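Local coordinates for glycosyl hydrolases family 31 family protein (Aspergillus niger, PDB 6DRU) that hydrolyses xyloglucan oligosaccharides, releasing alpha-xylose from the glucose at their non-reducing end, at residues Y259-H273 with L301-L315. Residues are numbered along the deposited sequence; the frame is centred on the assembly and turned at random.
With NAG (2-acetamido-2-deoxy-beta-D-glucopyranose), chain C; NAG (2-acetamido-2-deoxy-beta-D-glucopyranose), chain O; MAN (alpha-D-mannopyranose), chain D; BMA (beta-D-mannopyranose), chain B.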
loop_
_atom_site.group_PDB
_atom_site.type_symbol
_atom_site.label_atom_id
_atom_site.label_comp_id
_atom_site.label_asym_id
_atom_site.label_seq_id
_atom_site.Cartn_x
_atom_site.Cartn_y
_atom_site.Cartn_z
ATOM N N TYR A 259 11.658 14.622 -43.148
ATOM C CA TYR A 259 11.890 14.119 -44.496
ATOM C C TYR A 259 11.143 12.801 -44.654
ATOM O O TYR A 259 11.442 11.821 -43.963
ATOM C CB TYR A 259 13.386 13.964 -44.764
ATOM C CG TYR A 259 14.144 15.256 -44.554
ATOM C CD1 TYR A 259 13.919 16.353 -45.374
ATOM C CD2 TYR A 259 15.072 15.385 -43.529
ATOM C CE1 TYR A 259 14.598 17.540 -45.183
ATOM C CE2 TYR A 259 15.757 16.569 -43.330
ATOM C CZ TYR A 259 15.515 17.643 -44.158
ATOM O OH TYR A 259 16.197 18.822 -43.965
ATOM N N GLU A 260 10.175 12.780 -45.570
ATOM C CA GLU A 260 9.099 11.799 -45.524
ATOM C C GLU A 260 9.362 10.550 -46.358
ATOM O O GLU A 260 8.933 9.459 -45.963
ATOM C CB GLU A 260 7.793 12.465 -45.968
ATOM C CG GLU A 260 6.537 11.691 -45.629
ATOM C CD GLU A 260 6.012 10.907 -46.807
ATOM O OE1 GLU A 260 6.711 10.858 -47.840
ATOM O OE2 GLU A 260 4.905 10.340 -46.702
ATOM N N ASN A 261 10.041 10.664 -47.497
ATOM C CA ASN A 261 10.319 9.502 -48.333
ATOM C C ASN A 261 11.776 9.537 -48.787
ATOM O O ASN A 261 12.513 10.490 -48.519
ATOM C CB ASN A 261 9.357 9.426 -49.530
ATOM C CG ASN A 261 9.592 10.525 -50.556
ATOM O OD1 ASN A 261 10.612 10.545 -51.243
ATOM N ND2 ASN A 261 8.629 11.434 -50.678
ATOM N N GLN A 262 12.185 8.475 -49.488
ATOM C CA GLN A 262 13.583 8.330 -49.879
ATOM C C GLN A 262 13.993 9.383 -50.900
ATOM O O GLN A 262 15.105 9.923 -50.831
ATOM C CB GLN A 262 13.832 6.927 -50.430
ATOM C CG GLN A 262 15.216 6.743 -51.032
ATOM C CD GLN A 262 15.493 5.311 -51.444
ATOM O OE1 GLN A 262 14.793 4.386 -51.032
ATOM N NE2 GLN A 262 16.519 5.121 -52.265
ATOM N N THR A 263 13.116 9.687 -51.858
ATOM C CA THR A 263 13.483 10.624 -52.914
ATOM C C THR A 263 13.648 12.040 -52.377
ATOM O O THR A 263 14.502 12.789 -52.866
ATOM C CB THR A 263 12.431 10.584 -54.026
ATOM O OG1 THR A 263 12.583 9.378 -54.786
ATOM C CG2 THR A 263 12.553 11.787 -54.954
ATOM N N GLU A 264 12.897 12.407 -51.337
ATOM C CA GLU A 264 13.094 13.717 -50.723
ATOM C C GLU A 264 14.466 13.816 -50.067
ATOM O O GLU A 264 15.111 14.871 -50.118
ATOM C CB GLU A 264 11.989 13.992 -49.703
ATOM C CG GLU A 264 12.147 15.310 -48.966
ATOM C CD GLU A 264 10.981 15.610 -48.046
ATOM O OE1 GLU A 264 9.923 14.961 -48.191
ATOM O OE2 GLU A 264 11.119 16.508 -47.187
ATOM N N VAL A 265 14.932 12.726 -49.453
ATOM C CA VAL A 265 16.259 12.725 -48.846
ATOM C C VAL A 265 17.338 12.783 -49.919
ATOM O O VAL A 265 18.365 13.450 -49.752
ATOM C CB VAL A 265 16.423 11.497 -47.933
ATOM C CG1 VAL A 265 17.855 11.381 -47.441
ATOM C CG2 VAL A 265 15.464 11.587 -46.759
ATOM N N GLU A 266 17.128 12.089 -51.039
ATOM C CA GLU A 266 18.129 12.104 -52.099
ATOM C C GLU A 266 18.206 13.468 -52.779
ATOM O O GLU A 266 19.293 13.909 -53.169
ATOM C CB GLU A 266 17.838 11.004 -53.118
ATOM C CG GLU A 266 18.155 9.604 -52.615
ATOM C CD GLU A 266 17.728 8.519 -53.583
ATOM O OE1 GLU A 266 16.773 8.745 -54.354
ATOM O OE2 GLU A 266 18.358 7.439 -53.577
ATOM N N LEU A 267 17.069 14.159 -52.925
ATOM C CA LEU A 267 17.110 15.503 -53.496
ATOM C C LEU A 267 17.727 16.500 -52.528
ATOM O O LEU A 267 18.308 17.501 -52.961
ATOM C CB LEU A 267 15.707 15.958 -53.903
ATOM C CG LEU A 267 14.977 15.113 -54.949
ATOM C CD1 LEU A 267 13.587 15.673 -55.220
ATOM C CD2 LEU A 267 15.789 15.012 -56.232
ATOM N N LEU A 268 17.613 16.249 -51.223
ATOM C CA LEU A 268 18.257 17.114 -50.240
ATOM C C LEU A 268 19.774 17.048 -50.366
ATOM O O LEU A 268 20.458 18.079 -50.342
ATOM C CB LEU A 268 17.805 16.723 -48.835
ATOM C CG LEU A 268 18.391 17.489 -47.652
ATOM C CD1 LEU A 268 17.982 18.950 -47.698
ATOM C CD2 LEU A 268 17.907 16.845 -46.372
ATOM N N ALA A 269 20.322 15.837 -50.496
ATOM C CA ALA A 269 21.759 15.694 -50.703
ATOM C C ALA A 269 22.188 16.294 -52.036
ATOM O O ALA A 269 23.280 16.863 -52.145
ATOM C CB ALA A 269 22.157 14.220 -50.623
ATOM N N GLN A 270 21.343 16.171 -53.063
ATOM C CA GLN A 270 21.645 16.798 -54.346
ATOM C C GLN A 270 21.692 18.315 -54.229
ATOM O O GLN A 270 22.490 18.965 -54.914
ATOM C CB GLN A 270 20.615 16.372 -55.393
ATOM C CG GLN A 270 21.043 16.631 -56.827
ATOM C CD GLN A 270 22.127 15.677 -57.292
ATOM O OE1 GLN A 270 21.895 14.476 -57.429
ATOM N NE2 GLN A 270 23.320 16.208 -57.535
ATOM N N ASN A 271 20.852 18.897 -53.371
ATOM C CA ASN A 271 20.844 20.347 -53.209
ATOM C C ASN A 271 22.118 20.835 -52.530
ATOM O O ASN A 271 22.724 21.821 -52.965
ATOM C CB ASN A 271 19.612 20.778 -52.418
ATOM C CG ASN A 271 18.541 21.382 -53.298
ATOM O OD1 ASN A 271 18.488 22.598 -53.482
ATOM N ND2 ASN A 271 17.680 20.535 -53.850
ATOM N N PHE A 272 22.534 20.167 -51.450
ATOM C CA PHE A 272 23.788 20.530 -50.799
ATOM C C PHE A 272 24.964 20.388 -51.755
ATOM O O PHE A 272 25.888 21.209 -51.745
ATOM C CB PHE A 272 24.007 19.672 -49.553
ATOM C CG PHE A 272 23.252 20.149 -48.347
ATOM C CD1 PHE A 272 23.758 21.166 -47.555
ATOM C CD2 PHE A 272 22.038 19.580 -48.003
ATOM C CE1 PHE A 272 23.067 21.608 -46.443
ATOM C CE2 PHE A 272 21.342 20.018 -46.894
ATOM C CZ PHE A 272 21.858 21.032 -46.112
ATOM N N HIS A 273 24.936 19.354 -52.598
ATOM C CA HIS A 273 26.034 19.121 -53.530
ATOM C C HIS A 273 26.060 20.178 -54.628
ATOM O O HIS A 273 27.114 20.750 -54.927
ATOM C CB HIS A 273 25.917 17.721 -54.133
ATOM C CG HIS A 273 26.892 17.456 -55.238
ATOM N ND1 HIS A 273 26.524 17.442 -56.565
ATOM C CD2 HIS A 273 28.220 17.196 -55.211
ATOM C CE1 HIS A 273 27.584 17.184 -57.310
ATOM N NE2 HIS A 273 28.626 17.031 -56.513
ATOM N N LEU A 301 7.734 3.869 -48.669
ATOM C CA LEU A 301 8.318 5.187 -48.852
ATOM C C LEU A 301 9.839 5.193 -48.813
ATOM O O LEU A 301 10.443 6.214 -49.164
ATOM C CB LEU A 301 7.783 6.156 -47.787
ATOM C CG LEU A 301 6.259 6.256 -47.735
ATOM C CD1 LEU A 301 5.784 6.677 -46.350
ATOM C CD2 LEU A 301 5.759 7.222 -48.798
ATOM N N TRP A 302 10.472 4.093 -48.405
ATOM C CA TRP A 302 11.930 3.965 -48.386
ATOM C C TRP A 302 12.301 2.639 -49.040
ATOM O O TRP A 302 12.765 1.708 -48.371
ATOM C CB TRP A 302 12.467 4.050 -46.956
ATOM C CG TRP A 302 11.891 5.191 -46.170
ATOM C CD1 TRP A 302 10.728 5.188 -45.454
ATOM C CD2 TRP A 302 12.448 6.502 -46.022
ATOM N NE1 TRP A 302 10.529 6.415 -44.869
ATOM C CE2 TRP A 302 11.571 7.240 -45.202
ATOM C CE3 TRP A 302 13.604 7.123 -46.502
ATOM C CZ2 TRP A 302 11.814 8.566 -44.851
ATOM C CZ3 TRP A 302 13.844 8.440 -46.153
ATOM C CH2 TRP A 302 12.953 9.147 -45.336
ATOM N N PRO A 303 12.121 2.530 -50.360
ATOM C CA PRO A 303 12.226 1.205 -51.000
ATOM C C PRO A 303 13.617 0.601 -50.961
ATOM O O PRO A 303 13.749 -0.615 -50.782
ATOM C CB PRO A 303 11.767 1.480 -52.439
ATOM C CG PRO A 303 12.019 2.936 -52.644
ATOM C CD PRO A 303 11.759 3.584 -51.322
ATOM N N ASN A 304 14.664 1.407 -51.123
ATOM C CA ASN A 304 16.043 0.919 -51.152
ATOM C C ASN A 304 16.878 1.857 -50.288
ATOM O O ASN A 304 17.383 2.874 -50.772
ATOM C CB ASN A 304 16.564 0.851 -52.587
ATOM C CG ASN A 304 17.857 0.068 -52.707
ATOM O OD1 ASN A 304 18.573 -0.132 -51.724
ATOM N ND2 ASN A 304 18.169 -0.370 -53.921
ATOM N N VAL A 305 17.039 1.508 -49.009
ATOM C CA VAL A 305 17.694 2.431 -48.088
ATOM C C VAL A 305 19.210 2.309 -48.152
ATOM O O VAL A 305 19.915 3.258 -47.791
ATOM C CB VAL A 305 17.181 2.241 -46.647
ATOM C CG1 VAL A 305 15.663 2.066 -46.640
ATOM C CG2 VAL A 305 17.851 1.084 -45.983
ATOM N N ALA A 306 19.736 1.160 -48.575
ATOM C CA ALA A 306 21.176 1.057 -48.785
ATOM C C ALA A 306 21.620 1.941 -49.944
ATOM O O ALA A 306 22.709 2.527 -49.907
ATOM C CB ALA A 306 21.575 -0.396 -49.035
ATOM N N GLN A 307 20.782 2.056 -50.978
ATOM C CA GLN A 307 21.076 2.961 -52.084
ATOM C C GLN A 307 20.921 4.418 -51.675
ATOM O O GLN A 307 21.671 5.276 -52.153
ATOM C CB GLN A 307 20.164 2.657 -53.272
ATOM C CG GLN A 307 20.540 3.396 -54.543
ATOM C CD GLN A 307 19.365 3.554 -55.489
ATOM O OE1 GLN A 307 18.461 2.720 -55.518
ATOM N NE2 GLN A 307 19.367 4.637 -56.259
ATOM N N MET A 308 19.963 4.716 -50.796
ATOM C CA MET A 308 19.766 6.092 -50.357
ATOM C C MET A 308 20.966 6.584 -49.560
ATOM O O MET A 308 21.470 7.689 -49.793
ATOM C CB MET A 308 18.487 6.203 -49.529
ATOM C CG MET A 308 18.232 7.595 -48.974
ATOM S SD MET A 308 16.901 7.635 -47.759
ATOM C CE MET A 308 17.609 6.634 -46.453
ATOM N N SER A 309 21.433 5.777 -48.607
ATOM C CA SER A 309 22.572 6.182 -47.791
ATOM C C SER A 309 23.837 6.300 -48.631
ATOM O O SER A 309 24.656 7.199 -48.406
ATOM C CB SER A 309 22.776 5.184 -46.652
ATOM O OG SER A 309 23.266 3.949 -47.145
ATOM N N ALA A 310 24.011 5.406 -49.608
ATOM C CA ALA A 310 25.190 5.471 -50.464
ATOM C C ALA A 310 25.141 6.691 -51.373
ATOM O O ALA A 310 26.170 7.331 -51.619
ATOM C CB ALA A 310 25.315 4.191 -51.287
ATOM N N ARG A 311 23.953 7.031 -51.878
ATOM C CA ARG A 311 23.821 8.218 -52.713
ATOM C C ARG A 311 24.060 9.487 -51.905
ATOM O O ARG A 311 24.664 10.443 -52.405
ATOM C CB ARG A 311 22.443 8.253 -53.371
ATOM C CG ARG A 311 22.337 9.230 -54.534
ATOM C CD ARG A 311 23.042 8.703 -55.778
ATOM N NE ARG A 311 23.126 9.715 -56.830
ATOM C CZ ARG A 311 24.262 10.260 -57.256
ATOM N NH1 ARG A 311 25.420 9.889 -56.725
ATOM N NH2 ARG A 311 24.241 11.176 -58.215
ATOM N N VAL A 312 23.582 9.520 -50.659
ATOM C CA VAL A 312 23.818 10.682 -49.805
ATOM C C VAL A 312 25.307 10.854 -49.539
ATOM O O VAL A 312 25.831 11.976 -49.556
ATOM C CB VAL A 312 23.014 10.557 -48.497
ATOM C CG1 VAL A 312 23.487 11.578 -47.472
ATOM C CG2 VAL A 312 21.531 10.736 -48.769
ATOM N N LYS A 313 26.019 9.748 -49.300
ATOM C CA LYS A 313 27.452 9.854 -49.043
ATOM C C LYS A 313 28.222 10.177 -50.319
ATOM O O LYS A 313 29.301 10.775 -50.259
ATOM C CB LYS A 313 27.975 8.565 -48.405
ATOM C CG LYS A 313 29.468 8.586 -48.089
ATOM C CD LYS A 313 29.872 7.439 -47.179
ATOM C CE LYS A 313 30.800 6.468 -47.891
ATOM N NZ LYS A 313 31.342 5.437 -46.964
ATOM N N ASN A 314 27.674 9.821 -51.483
ATOM C CA ASN A 314 28.356 10.108 -52.740
ATOM C C ASN A 314 28.261 11.578 -53.121
ATOM O O ASN A 314 29.192 12.118 -53.727
ATOM C CB ASN A 314 27.775 9.244 -53.860
ATOM C CG ASN A 314 28.561 9.358 -55.152
ATOM O OD1 ASN A 314 28.285 10.230 -55.977
ATOM N ND2 ASN A 314 29.540 8.482 -55.335
ATOM N N LEU A 315 27.157 12.239 -52.773
ATOM C CA LEU A 315 26.952 13.639 -53.120
ATOM C C LEU A 315 27.548 14.592 -52.090
ATOM O O LEU A 315 28.125 15.621 -52.459
ATOM C CB LEU A 315 25.457 13.921 -53.276
ATOM C CG LEU A 315 24.718 13.183 -54.394
ATOM C CD1 LEU A 315 23.236 13.520 -54.361
ATOM C CD2 LEU A 315 25.314 13.516 -55.752
HETATM C C1 NAG C . 8.548 12.149 -51.964
HETATM C C2 NAG C . 7.126 12.354 -52.444
HETATM C C3 NAG C . 7.035 13.319 -53.567
HETATM C C4 NAG C . 7.766 14.594 -53.220
HETATM C C5 NAG C . 9.185 14.267 -52.808
HETATM C C6 NAG C . 9.910 15.531 -52.406
HETATM C C7 NAG C . 5.653 10.457 -51.978
HETATM C C8 NAG C . 5.273 11.119 -50.678
HETATM N N2 NAG C . 6.579 11.101 -52.833
HETATM O O3 NAG C . 5.681 13.572 -53.865
HETATM O O4 NAG C . 7.773 15.445 -54.340
HETATM O O5 NAG C . 9.149 13.394 -51.708
HETATM O O6 NAG C . 9.164 16.197 -51.412
HETATM O O7 NAG C . 5.167 9.386 -52.281
HETATM C C1 NAG O . 30.282 8.896 -56.522
HETATM C C2 NAG O . 31.600 9.517 -56.969
HETATM C C3 NAG O . 31.435 10.260 -58.288
HETATM C C4 NAG O . 30.718 9.395 -59.318
HETATM C C5 NAG O . 29.451 8.783 -58.729
HETATM C C6 NAG O . 28.775 7.857 -59.734
HETATM C C7 NAG O . 32.805 9.978 -54.915
HETATM C C8 NAG O . 33.189 11.014 -53.900
HETATM N N2 NAG O . 32.095 10.420 -55.948
HETATM O O3 NAG O . 32.722 10.632 -58.792
HETATM O O4 NAG O . 30.377 10.192 -60.458
HETATM O O5 NAG O . 29.781 8.049 -57.552
HETATM O O6 NAG O . 27.466 7.517 -59.263
HETATM O O7 NAG O . 33.123 8.806 -54.798
HETATM C C1 MAN D . 5.563 6.187 -54.565
HETATM C C2 MAN D . 6.311 5.461 -55.656
HETATM C C3 MAN D . 7.504 4.748 -55.055
HETATM C C4 MAN D . 8.297 5.656 -54.136
HETATM C C5 MAN D . 7.395 6.497 -53.255
HETATM C C6 MAN D . 8.221 7.537 -52.527
HETATM O O2 MAN D . 6.746 6.387 -56.625
HETATM O O3 MAN D . 8.343 4.302 -56.095
HETATM O O4 MAN D . 9.115 4.859 -53.313
HETATM O O5 MAN D . 6.422 7.158 -54.025
HETATM O O6 MAN D . 9.596 7.352 -52.789
HETATM C C1 BMA B . 1.369 9.160 -47.655
HETATM C C2 BMA B . 2.048 10.285 -48.440
HETATM C C3 BMA B . 1.417 10.364 -49.832
HETATM C C4 BMA B . 1.408 8.996 -50.532
HETATM C C5 BMA B . 0.768 7.944 -49.615
HETATM C C6 BMA B . 0.818 6.542 -50.195
HETATM O O2 BMA B . 3.413 9.951 -48.614
HETATM O O3 BMA B . 2.058 11.332 -50.653
HETATM O O4 BMA B . 0.666 9.080 -51.739
HETATM O O5 BMA B . 1.466 7.941 -48.361
HETATM O O6 BMA B . 2.037 6.393 -50.911
HETATM O O HOH W 1 8.170 8.331 -43.943
#
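Gln262 ties the start of its helix to the loop that leads into the other. Gln262 N donates to Leu301 O at 2.9 Å. With CG trans to the backbone N (chi1 172°) and the chain straight beyond it, the side chain reaches across the loop: Gln262 OE1 takes Asn304 N in the carbonyl plane, on a lone pair, at 3.0 Å. Gln262 NE2 sits 2.8 Å from Asn304 O and donates to Glu266 OE2, which lies in the glutamine's amide plane; the donor comes from above the carboxylate plane of Glu266. That fixes the rotation of the amide, while the Gln262 and Met308 side chains run past each other in opposite directions, Gln262 CG against Met308 CB and CG.

The Trp302 ring packs one face against the backbone of Asn261 and Gln262, Asn261 C and Gln262 N near the rim. Tyr259 O and Val265 CG2 meet its edge, Val265 CG2 3.6 Å from Trp302 CZ3. The Val265 side chain crosses Met308 at about a right angle, CG1 against SD, and CG1 also meets Val312 CG2. Further along, Ala269 CB sits on Val312, and Leu315 CD1 lies 3.5 Å from Gln270 OE1; the amide NE2 of Gln270 is held by Asp274. Leu315 CD2 lies over one His273 face.

These are two neighbouring, nearly parallel outer helices of the TIM barrel, axes 8.9 Å apart at 7°, joined through strand 281-284; on the barrel side, Met320 of strand 319-328 touches Val265, Met308 and Val312. Asn261 N-caps its helix through OD1 while its ND2 carries a glycan, and Asn314 carries another.

The chemistry is therefore divided: polar clamping by one glutamine where the helices begin, mainly apolar packing farther along, bordered by Gln270 and His273 around Leu315, and sugars at the surface, away from the xylose pocket.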